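Local coordinates for protein glycerol dehydratase (Clostridium butyricum, PDB 1R9D) that probably dehydrates glycerol by glycyl-radical chemistry that needs no vitamin B12, as a member of the pyruvate formate lyase-like family, at residues S29-L34 with K56-N61; L34-F39 with K120-Y125. One frame throughout, in Å; residues are numbered along the deposited sequence.

Contact 1 of 2, residues S29-L34 with K56-N61; sequences SERAIL and KHILEN
Two consecutive helices, 30-40 and 47-61, meet where Leu34 packs onto Ile58, His57 and Asn61 in the N-terminal helical part of this pyruvate formate lyase-like protein. With 135° between their N-to-C directions they are nearer antiparallel than parallel; the short axes approach to 9.5 Å, and the CA atoms of Leu34 and Ile58 lie 5.7 Å apart. Both methyls of the leucine are used: Leu34 CD2 lies 3.8 Å from Asn61 CB and 3.9 Å from His57 NE2, and Leu34 CD1 also touches Asn61 CB. Ile58 CG1 lies 4.1 Å from Leu34 CB. With chi2 anti (171°), Ile58 CD1 reaches over one face of the Arg31 guanidinium, 3.8 Å above the plane and offset toward the rim. A salt bridge from Arg31 NH2 to Glu88 pairs the charge, while NE and NH1 are taken up by the carbonyls of Ile276 and Val85. Asn61 turns its amide back on its own helix, Asn61 ND2 to His57 O at 2.9 Å. His57 NE2 is hydrogen-bonded to Glu37, and Leu34 O lies in the imidazole plane at the ring edge, 3.2 Å from His57 CD2.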
loop_
_atom_site.group_PDB
_atom_site.type_symbol
_atom_site.label_atom_id
_atom_site.label_comp_id
_atom_site.label_asym_id
_atom_site.label_seq_id
_atom_site.Cartn_x
_atom_site.Cartn_y
_atom_site.Cartn_z
ATOM N N SER A 29 12.262 13.001 -25.010
ATOM C CA SER A 29 11.801 13.367 -23.675
ATOM C C SER A 29 10.312 13.650 -23.475
ATOM O O SER A 29 9.874 13.835 -22.340
ATOM C CB SER A 29 12.609 14.570 -23.174
ATOM O OG SER A 29 12.495 15.664 -24.070
ATOM N N GLU A 30 9.536 13.681 -24.552
ATOM C CA GLU A 30 8.106 13.960 -24.440
ATOM C C GLU A 30 7.392 13.153 -23.349
ATOM O O GLU A 30 6.761 13.727 -22.455
ATOM C CB GLU A 30 7.404 13.716 -25.777
ATOM C CG GLU A 30 7.499 14.858 -26.794
ATOM C CD GLU A 30 8.889 15.045 -27.374
ATOM O OE1 GLU A 30 9.619 14.039 -27.516
ATOM O OE2 GLU A 30 9.245 16.199 -27.708
ATOM N N ARG A 31 7.483 11.829 -23.409
ATOM C CA ARG A 31 6.803 11.018 -22.402
ATOM C C ARG A 31 7.238 11.350 -20.978
ATOM O O ARG A 31 6.400 11.486 -20.085
ATOM C CB ARG A 31 7.020 9.519 -22.652
ATOM C CG ARG A 31 6.213 8.648 -21.676
ATOM C CD ARG A 31 6.568 7.167 -21.768
ATOM N NE ARG A 31 5.769 6.360 -20.841
ATOM C CZ ARG A 31 5.969 6.285 -19.528
ATOM N NH1 ARG A 31 6.953 6.968 -18.954
ATOM N NH2 ARG A 31 5.180 5.520 -18.782
ATOM N N ALA A 32 8.542 11.489 -20.764
ATOM C CA ALA A 32 9.068 11.788 -19.438
ATOM C C ALA A 32 8.483 13.076 -18.873
ATOM O O ALA A 32 8.133 13.151 -17.693
ATOM C CB ALA A 32 10.586 11.889 -19.486
ATOM N N ILE A 33 8.389 14.093 -19.720
ATOM C CA ILE A 33 7.844 15.376 -19.293
ATOM C C ILE A 33 6.363 15.250 -18.930
ATOM O O ILE A 33 5.919 15.782 -17.912
ATOM C CB ILE A 33 8.024 16.449 -20.404
ATOM C CG1 ILE A 33 9.446 17.022 -20.363
ATOM C CG2 ILE A 33 7.040 17.596 -20.204
ATOM C CD1 ILE A 33 10.549 15.999 -20.475
ATOM N N LEU A 34 5.611 14.529 -19.754
ATOM C CA LEU A 34 4.182 14.349 -19.533
ATOM C C LEU A 34 3.805 13.553 -18.283
ATOM O O LEU A 34 2.888 13.939 -17.558
ATOM C CB LEU A 34 3.545 13.711 -20.767
ATOM C CG LEU A 34 3.514 14.591 -22.019
ATOM C CD1 LEU A 34 2.954 13.806 -23.185
ATOM C CD2 LEU A 34 2.659 15.831 -21.758
ATOM N N LYS A 56 -3.486 8.548 -19.411
ATOM C CA LYS A 56 -4.433 9.434 -20.090
ATOM C C LYS A 56 -3.730 10.708 -20.562
ATOM O O LYS A 56 -3.857 11.106 -21.723
ATOM C CB LYS A 56 -5.575 9.801 -19.136
ATOM C CG LYS A 56 -6.586 10.806 -19.677
ATOM C CD LYS A 56 -7.673 11.074 -18.633
ATOM C CE LYS A 56 -8.831 11.900 -19.187
ATOM N NZ LYS A 56 -8.448 13.303 -19.500
ATOM N N HIS A 57 -2.981 11.338 -19.661
ATOM C CA HIS A 57 -2.273 12.579 -19.981
ATOM C C HIS A 57 -1.227 12.375 -21.076
ATOM O O HIS A 57 -1.007 13.250 -21.919
ATOM C CB HIS A 57 -1.600 13.135 -18.727
ATOM C CG HIS A 57 -1.128 14.547 -18.873
ATOM N ND1 HIS A 57 -1.979 15.586 -19.182
ATOM C CD2 HIS A 57 0.102 15.096 -18.736
ATOM C CE1 HIS A 57 -1.294 16.715 -19.228
ATOM N NE2 HIS A 57 -0.030 16.446 -18.960
ATOM N N ILE A 58 -0.572 11.218 -21.051
ATOM C CA ILE A 58 0.436 10.898 -22.054
ATOM C C ILE A 58 -0.226 10.694 -23.417
ATOM O O ILE A 58 0.160 11.321 -24.408
ATOM C CB ILE A 58 1.203 9.609 -21.669
ATOM C CG1 ILE A 58 2.058 9.867 -20.429
ATOM C CG2 ILE A 58 2.051 9.134 -22.836
ATOM C CD1 ILE A 58 2.682 8.617 -19.839
ATOM N N LEU A 59 -1.234 9.828 -23.462
ATOM C CA LEU A 59 -1.929 9.535 -24.709
ATOM C C LEU A 59 -2.609 10.736 -25.356
ATOM O O LEU A 59 -2.734 10.794 -26.581
ATOM C CB LEU A 59 -2.960 8.427 -24.495
ATOM C CG LEU A 59 -2.390 7.031 -24.225
ATOM C CD1 LEU A 59 -3.524 6.029 -24.124
ATOM C CD2 LEU A 59 -1.445 6.637 -25.345
ATOM N N GLU A 60 -3.050 11.692 -24.546
ATOM C CA GLU A 60 -3.715 12.869 -25.093
ATOM C C GLU A 60 -2.741 13.921 -25.616
ATOM O O GLU A 60 -3.096 14.704 -26.495
ATOM C CB GLU A 60 -4.624 13.516 -24.036
ATOM C CG GLU A 60 -5.748 12.619 -23.529
ATOM C CD GLU A 60 -6.617 13.294 -22.477
ATOM O OE1 GLU A 60 -6.063 13.979 -21.588
ATOM O OE2 GLU A 60 -7.854 13.127 -22.529
ATOM N N ASN A 61 -1.511 13.923 -25.109
ATOM C CA ASN A 61 -0.539 14.941 -25.504
ATOM C C ASN A 61 0.775 14.514 -26.161
ATOM O O ASN A 61 1.533 15.363 -26.631
ATOM C CB ASN A 61 -0.225 15.804 -24.285
ATOM C CG ASN A 61 -1.467 16.464 -23.713
ATOM O OD1 ASN A 61 -1.992 17.416 -24.286
ATOM N ND2 ASN A 61 -1.953 15.944 -22.589
#

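Contact 2 of 2, residues L34-F39 with K120-Y125; sequences LITESF and KDVFEY
The short axes of 34-39 and 120-125 run at 44° to each other, 10.2 Å apart at closest approach, with Thr36 and Val122 nearest at 6.4 Å between CA atoms. This is helix-helix packing within the pyruvate formate lyase-like fold: helix 30-40 lies against helix 113-125, and the contact is van der Waals packing, with no hydrogen bond between the two segments. Thr36 is central. Thr36 OG1, anti to the carbonyl carbon (chi1 -63°), meets both Val122 methyls, CG1 and CG2 each at 3.8 Å from it. This buried hydroxyl is nevertheless satisfied, by hydrogen bonds with Ala32 O one turn back and with Trp126 NE1 just beyond the second segment. Thr36 CG2 meets Tyr125 instead, coming within 3.9 Å of Tyr125 CB and also touching CG and CD2 of the ring as the two side chains slide past each other in opposite directions. Asp121 OD2 stands at the margin, 4.1 Å from Thr36 CG2, and its charge is paired with Lys40.

One turn after Thr36, the Phe39 and Tyr125 side chains cross at about a right angle. A chi1 of 175° puts Tyr125 CG anti to the backbone N; Tyr125 CE2 ends 3.9 Å from Phe39 CB. The phenol oxygen, hydrogen-bonded to Glu43, lies near the plane of the Phe39 ring at its edge; Tyr125 OH is 3.6 Å from Phe39 CB.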
loop_
_atom_site.group_PDB
_atom_site.type_symbol
_atom_site.label_atom_id
_atom_site.label_comp_id
_atom_site.label_asym_id
_atom_site.label_seq_id
_atom_site.Cartn_x
_atom_site.Cartn_y
_atom_site.Cartn_z
ATOM N N LEU A 34 5.611 14.529 -19.754
ATOM C CA LEU A 34 4.182 14.349 -19.533
ATOM C C LEU A 34 3.805 13.553 -18.283
ATOM O O LEU A 34 2.888 13.939 -17.558
ATOM C CB LEU A 34 3.545 13.711 -20.767
ATOM C CG LEU A 34 3.514 14.591 -22.019
ATOM C CD1 LEU A 34 2.954 13.806 -23.185
ATOM C CD2 LEU A 34 2.659 15.831 -21.758
ATOM N N ILE A 35 4.494 12.446 -18.018
ATOM C CA ILE A 35 4.162 11.662 -16.832
ATOM C C ILE A 35 4.531 12.447 -15.573
ATOM O O ILE A 35 3.854 12.342 -14.549
ATOM C CB ILE A 35 4.876 10.276 -16.835
ATOM C CG1 ILE A 35 4.273 9.388 -15.741
ATOM C CG2 ILE A 35 6.374 10.446 -16.616
ATOM C CD1 ILE A 35 4.703 7.933 -15.810
ATOM N N THR A 36 5.591 13.247 -15.656
ATOM C CA THR A 36 6.035 14.060 -14.525
ATOM C C THR A 36 4.973 15.118 -14.218
ATOM O O THR A 36 4.641 15.371 -13.061
ATOM C CB THR A 36 7.380 14.764 -14.839
ATOM O OG1 THR A 36 8.400 13.775 -15.050
ATOM C CG2 THR A 36 7.799 15.674 -13.694
ATOM N N GLU A 37 4.442 15.725 -15.274
ATOM C CA GLU A 37 3.412 16.746 -15.133
ATOM C C GLU A 37 2.147 16.153 -14.509
ATOM O O GLU A 37 1.533 16.764 -13.634
ATOM C CB GLU A 37 3.098 17.352 -16.505
ATOM C CG GLU A 37 1.802 18.142 -16.576
ATOM C CD GLU A 37 1.659 18.915 -17.878
ATOM O OE1 GLU A 37 1.914 18.331 -18.957
ATOM O OE2 GLU A 37 1.284 20.107 -17.821
ATOM N N SER A 38 1.765 14.961 -14.957
ATOM C CA SER A 38 0.572 14.306 -14.433
ATOM C C SER A 38 0.723 13.945 -12.958
ATOM O O SER A 38 -0.148 14.260 -12.150
ATOM C CB SER A 38 0.249 13.048 -15.243
ATOM O OG SER A 38 -0.942 12.434 -14.772
ATOM N N PHE A 39 1.826 13.290 -12.604
ATOM C CA PHE A 39 2.047 12.902 -11.211
ATOM C C PHE A 39 2.047 14.088 -10.244
ATOM O O PHE A 39 1.618 13.965 -9.097
ATOM C CB PHE A 39 3.354 12.117 -11.072
ATOM C CG PHE A 39 3.172 10.621 -11.125
ATOM C CD1 PHE A 39 2.651 10.009 -12.259
ATOM C CD2 PHE A 39 3.499 9.830 -10.025
ATOM C CE1 PHE A 39 2.455 8.623 -12.301
ATOM C CE2 PHE A 39 3.308 8.448 -10.054
ATOM C CZ PHE A 39 2.784 7.845 -11.193
ATOM N N LYS A 120 16.193 17.655 -16.728
ATOM C CA LYS A 120 16.649 18.099 -15.415
ATOM C C LYS A 120 15.522 18.084 -14.383
ATOM O O LYS A 120 15.686 17.550 -13.286
ATOM C CB LYS A 120 17.248 19.506 -15.499
ATOM C CG LYS A 120 18.570 19.570 -16.241
ATOM C CD LYS A 120 19.071 21.004 -16.350
ATOM C CE LYS A 120 20.407 21.066 -17.080
ATOM N NZ LYS A 120 20.901 22.466 -17.231
ATOM N N ASP A 121 14.379 18.666 -14.735
ATOM C CA ASP A 121 13.243 18.702 -13.818
ATOM C C ASP A 121 12.708 17.296 -13.537
ATOM O O ASP A 121 12.206 17.018 -12.446
ATOM C CB ASP A 121 12.114 19.558 -14.391
ATOM C CG ASP A 121 10.961 19.714 -13.419
ATOM O OD1 ASP A 121 11.161 20.340 -12.358
ATOM O OD2 ASP A 121 9.857 19.207 -13.708
ATOM N N VAL A 122 12.805 16.420 -14.531
ATOM C CA VAL A 122 12.333 15.049 -14.381
ATOM C C VAL A 122 13.142 14.350 -13.290
ATOM O O VAL A 122 12.578 13.755 -12.374
ATOM C CB VAL A 122 12.466 14.267 -15.709
ATOM C CG1 VAL A 122 12.013 12.824 -15.515
ATOM C CG2 VAL A 122 11.630 14.936 -16.788
ATOM N N PHE A 123 14.467 14.436 -13.389
ATOM C CA PHE A 123 15.354 13.827 -12.402
ATOM C C PHE A 123 15.060 14.386 -11.013
ATOM O O PHE A 123 15.086 13.659 -10.022
ATOM C CB PHE A 123 16.822 14.107 -12.748
ATOM C CG PHE A 123 17.254 13.556 -14.080
ATOM C CD1 PHE A 123 18.080 14.303 -14.916
ATOM C CD2 PHE A 123 16.851 12.291 -14.497
ATOM C CE1 PHE A 123 18.497 13.801 -16.147
ATOM C CE2 PHE A 123 17.264 11.777 -15.727
ATOM C CZ PHE A 123 18.089 12.533 -16.554
ATOM N N GLU A 124 14.782 15.685 -10.949
ATOM C CA GLU A 124 14.495 16.332 -9.674
ATOM C C GLU A 124 13.196 15.840 -9.041
ATOM O O GLU A 124 13.162 15.524 -7.854
ATOM C CB GLU A 124 14.431 17.851 -9.853
ATOM C CG GLU A 124 14.289 18.619 -8.552
ATOM C CD GLU A 124 14.176 20.118 -8.772
ATOM O OE1 GLU A 124 15.052 20.688 -9.462
ATOM O OE2 GLU A 124 13.213 20.726 -8.253
ATOM N N TYR A 125 12.126 15.766 -9.824
ATOM C CA TYR A 125 10.853 15.320 -9.273
ATOM C C TYR A 125 10.850 13.871 -8.800
ATOM O O TYR A 125 10.423 13.580 -7.684
ATOM C CB TYR A 125 9.715 15.473 -10.282
ATOM C CG TYR A 125 8.413 14.902 -9.746
ATOM C CD1 TYR A 125 7.677 15.586 -8.778
ATOM C CD2 TYR A 125 7.966 13.639 -10.139
ATOM C CE1 TYR A 125 6.533 15.029 -8.212
ATOM C CE2 TYR A 125 6.821 13.069 -9.577
ATOM C CZ TYR A 125 6.112 13.771 -8.613
ATOM O OH TYR A 125 4.993 13.210 -8.039
#

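In the fold
Both contacts use helix 30-40: contact 1 sets its first half against helix 47-61, contact 2 its second half against helix 113-125. The two segments of that helix share Leu34, which packs in contact 1 alone. The contact centres are about 10 Å apart and lie about 26 and 29 Å from the chain centre, comparable to the radius of gyration (26 Å). Along the chain the segments come in the order 29-34, 34-39, 56-61, 120-125, so helix 30-40 is packed by a near neighbour and by a later helix. The contacts also touch directly: His57 CB lies 3.9 Å from Ser38 CB, and Ile33 CD1 packs on Val122 CG2.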